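PDB 1VMJ: hypothetical protein TM0723 from Thermotoga maritima, which is of unknown function but belongs to the YjbQ (UPF0047) family, has been put forward as a putative thiamin phosphate synthase, and binds sodium in the crystal. Local coordinates for residues 81-86 against 103-108. Residues are numbered along the deposited sequence; the frame is centred on the assembly and turned at random. Where two conformers were deposited one is given.
With NA (sodium ion), chain B.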
loop_
_atom_site.group_PDB
_atom_site.type_symbol
_atom_site.label_atom_id
_atom_site.label_comp_id
_atom_site.label_asym_id
_atom_site.label_seq_id
_atom_site.Cartn_x
_atom_site.Cartn_y
_atom_site.Cartn_z
ATOM N N LYS A 81 8.588 -18.174 -1.980
ATOM C CA LYS A 81 7.500 -19.077 -1.653
ATOM C C LYS A 81 6.177 -18.567 -2.190
ATOM O O LYS A 81 5.413 -19.320 -2.764
ATOM C CB LYS A 81 7.438 -19.304 -0.149
ATOM C CG LYS A 81 6.313 -20.236 0.268
ATOM C CD LYS A 81 6.455 -20.719 1.710
ATOM N N LEU A 82 5.894 -17.291 -2.011
ATOM C CA LEU A 82 4.610 -16.750 -2.433
ATOM C C LEU A 82 4.497 -16.528 -3.924
ATOM O O LEU A 82 3.392 -16.625 -4.476
ATOM C CB LEU A 82 4.357 -15.425 -1.738
ATOM C CG LEU A 82 4.220 -15.412 -0.228
ATOM C CD1 LEU A 82 3.907 -14.016 0.229
ATOM C CD2 LEU A 82 3.169 -16.386 0.204
ATOM N N ALA A 83 5.625 -16.210 -4.571
ATOM C CA ALA A 83 5.645 -15.844 -5.988
ATOM C C ALA A 83 6.937 -16.314 -6.641
ATOM O O ALA A 83 7.808 -15.519 -6.958
ATOM C CB ALA A 83 5.489 -14.337 -6.107
ATOM N N PRO A 84 7.085 -17.632 -6.807
ATOM C CA PRO A 84 8.310 -18.216 -7.314
ATOM C C PRO A 84 8.703 -17.722 -8.693
ATOM O O PRO A 84 7.877 -17.601 -9.571
ATOM C CB PRO A 84 8.020 -19.715 -7.328
ATOM C CG PRO A 84 6.584 -19.818 -7.236
ATOM C CD PRO A 84 6.109 -18.663 -6.460
ATOM N N GLU A 85 9.996 -17.446 -8.853
ATOM C CA GLU A 85 10.535 -17.043 -10.131
ATOM C C GLU A 85 10.301 -18.098 -11.201
ATOM O O GLU A 85 9.903 -17.778 -12.326
ATOM C CB GLU A 85 12.032 -16.802 -9.988
ATOM C CG GLU A 85 12.685 -16.323 -11.263
ATOM C CD GLU A 85 14.183 -16.117 -11.118
ATOM O OE1 GLU A 85 14.704 -16.024 -9.974
ATOM O OE2 GLU A 85 14.844 -16.016 -12.176
ATOM N N LYS A 86 10.583 -19.352 -10.841
ATOM C CA LYS A 86 10.628 -20.492 -11.766
ATOM C C LYS A 86 9.654 -21.598 -11.362
ATOM O O LYS A 86 9.299 -21.692 -10.178
ATOM C CB LYS A 86 12.048 -21.063 -11.826
ATOM C CG LYS A 86 13.026 -20.103 -12.502
ATOM C CD LYS A 86 14.452 -20.619 -12.671
ATOM N N ALA A 103 8.407 -11.058 -10.792
ATOM C CA ALA A 103 8.797 -9.771 -10.227
ATOM C C ALA A 103 7.582 -8.852 -10.069
ATOM O O ALA A 103 7.520 -8.055 -9.131
ATOM C CB ALA A 103 9.872 -9.103 -11.069
ATOM N N HIS A 104 6.617 -8.970 -10.975
ATOM C CA HIS A 104 5.387 -8.177 -10.885
ATOM C C HIS A 104 4.592 -8.610 -9.662
ATOM O O HIS A 104 3.972 -7.787 -8.984
ATOM C CB HIS A 104 4.521 -8.388 -12.109
ATOM C CG HIS A 104 5.146 -7.940 -13.387
ATOM N ND1 HIS A 104 4.902 -6.703 -13.945
ATOM C CD2 HIS A 104 5.971 -8.584 -14.243
ATOM C CE1 HIS A 104 5.570 -6.599 -15.077
ATOM N NE2 HIS A 104 6.224 -7.721 -15.283
ATOM N N LEU A 105 4.610 -9.910 -9.386
ATOM C CA LEU A 105 3.944 -10.476 -8.201
ATOM C C LEU A 105 4.659 -10.128 -6.888
ATOM O O LEU A 105 4.019 -9.688 -5.939
ATOM C CB LEU A 105 3.765 -12.013 -8.351
ATOM C CG LEU A 105 3.085 -12.463 -9.636
ATOM C CD1 LEU A 105 2.919 -13.969 -9.619
ATOM C CD2 LEU A 105 1.792 -11.772 -9.918
ATOM N N LYS A 106 5.972 -10.310 -6.847
ATOM C CA LYS A 106 6.763 -9.980 -5.670
ATOM C C LYS A 106 6.583 -8.510 -5.288
ATOM O O LYS A 106 6.419 -8.169 -4.119
ATOM C CB LYS A 106 8.247 -10.311 -5.895
ATOM C CG LYS A 106 8.610 -11.771 -5.915
ATOM C CD LYS A 106 10.122 -11.922 -6.023
ATOM C CE LYS A 106 10.597 -13.349 -5.770
ATOM N NZ LYS A 106 10.162 -14.251 -6.840
ATOM N N ARG A 107 6.606 -7.620 -6.283
ATOM C CA ARG A 107 6.474 -6.187 -5.976
ATOM C C ARG A 107 5.104 -5.916 -5.400
ATOM O O ARG A 107 4.965 -5.026 -4.554
ATOM C CB ARG A 107 6.792 -5.307 -7.195
ATOM C CG ARG A 107 5.612 -4.710 -7.980
ATOM C CD ARG A 107 4.926 -3.572 -7.282
ATOM N NE ARG A 107 4.062 -2.771 -8.152
ATOM C CZ ARG A 107 4.447 -1.695 -8.810
ATOM N NH1 ARG A 107 5.683 -1.238 -8.727
ATOM N NH2 ARG A 107 3.580 -1.034 -9.556
ATOM N N THR A 108 4.096 -6.657 -5.859
ATOM C CA THR A 108 2.754 -6.488 -5.351
ATOM C C THR A 108 2.704 -6.781 -3.852
ATOM O O THR A 108 2.082 -6.033 -3.099
ATOM C CB THR A 108 1.780 -7.344 -6.155
ATOM O OG1 THR A 108 1.828 -6.947 -7.528
ATOM C CG2 THR A 108 0.362 -7.199 -5.628
HETATM NA NA NA B . 6.943 -7.770 -17.267
HETATM O O HOH W 1 7.902 -7.904 -19.083
HETATM O O HOH W 2 5.740 -6.065 -18.091
HETATM O O HOH W 3 8.241 -6.019 -17.043
#
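Ala83, the first residue to leave helical geometry after helix 69-82, sets its methyl against one side of helix 101-110, where CB lies 3.7 Å from Leu105 CB and 4.0 Å from Lys106 CG. The two backbones come closest at this point, with 6.0 Å between Ala83 CA and Lys106 CA, a spacing that a side chain as small as alanine allows. Packing here is tight and buried; Tyr91 of the same chain and Phe75 of the second subunit cover Leu105 further. Lys106 runs extended past the methyl and then turns at its last torsion (chi4 68°), which brings NZ round to the carbonyl of Ala83. The resulting hydrogen bond from Lys106 NZ to Ala83 O measures 2.7 Å, with a C=O...N angle of 158° and the donor 21° off the carbonyl plane. NZ also forms salt bridges with Glu80 and Asp102, so three oxygens grip the ammonium. An alanine in place of Lys106 would probably leave Ala83 O and both carboxylates without this shared partner and open a gap beside the Ala83 methyl. Toward Glu85 the contact is looser and more open to solvent: Glu85 N stands 3.8 Å from Lys106 NZ and bonds instead to Glu80, while the Glu85 carboxylate turns to Tyr88 and Arg28. On the same helix, His104 binds the sodium ion through NE2 at 2.1 Å, with His93, Asn100 and three waters completing the site. The chemistry thus places one ammonium among a carbonyl and two carboxylates: Lys106 ties the exit of helix 69-82 to the metal-bearing helix, and the surrounding acids would be expected to keep its amine protonated.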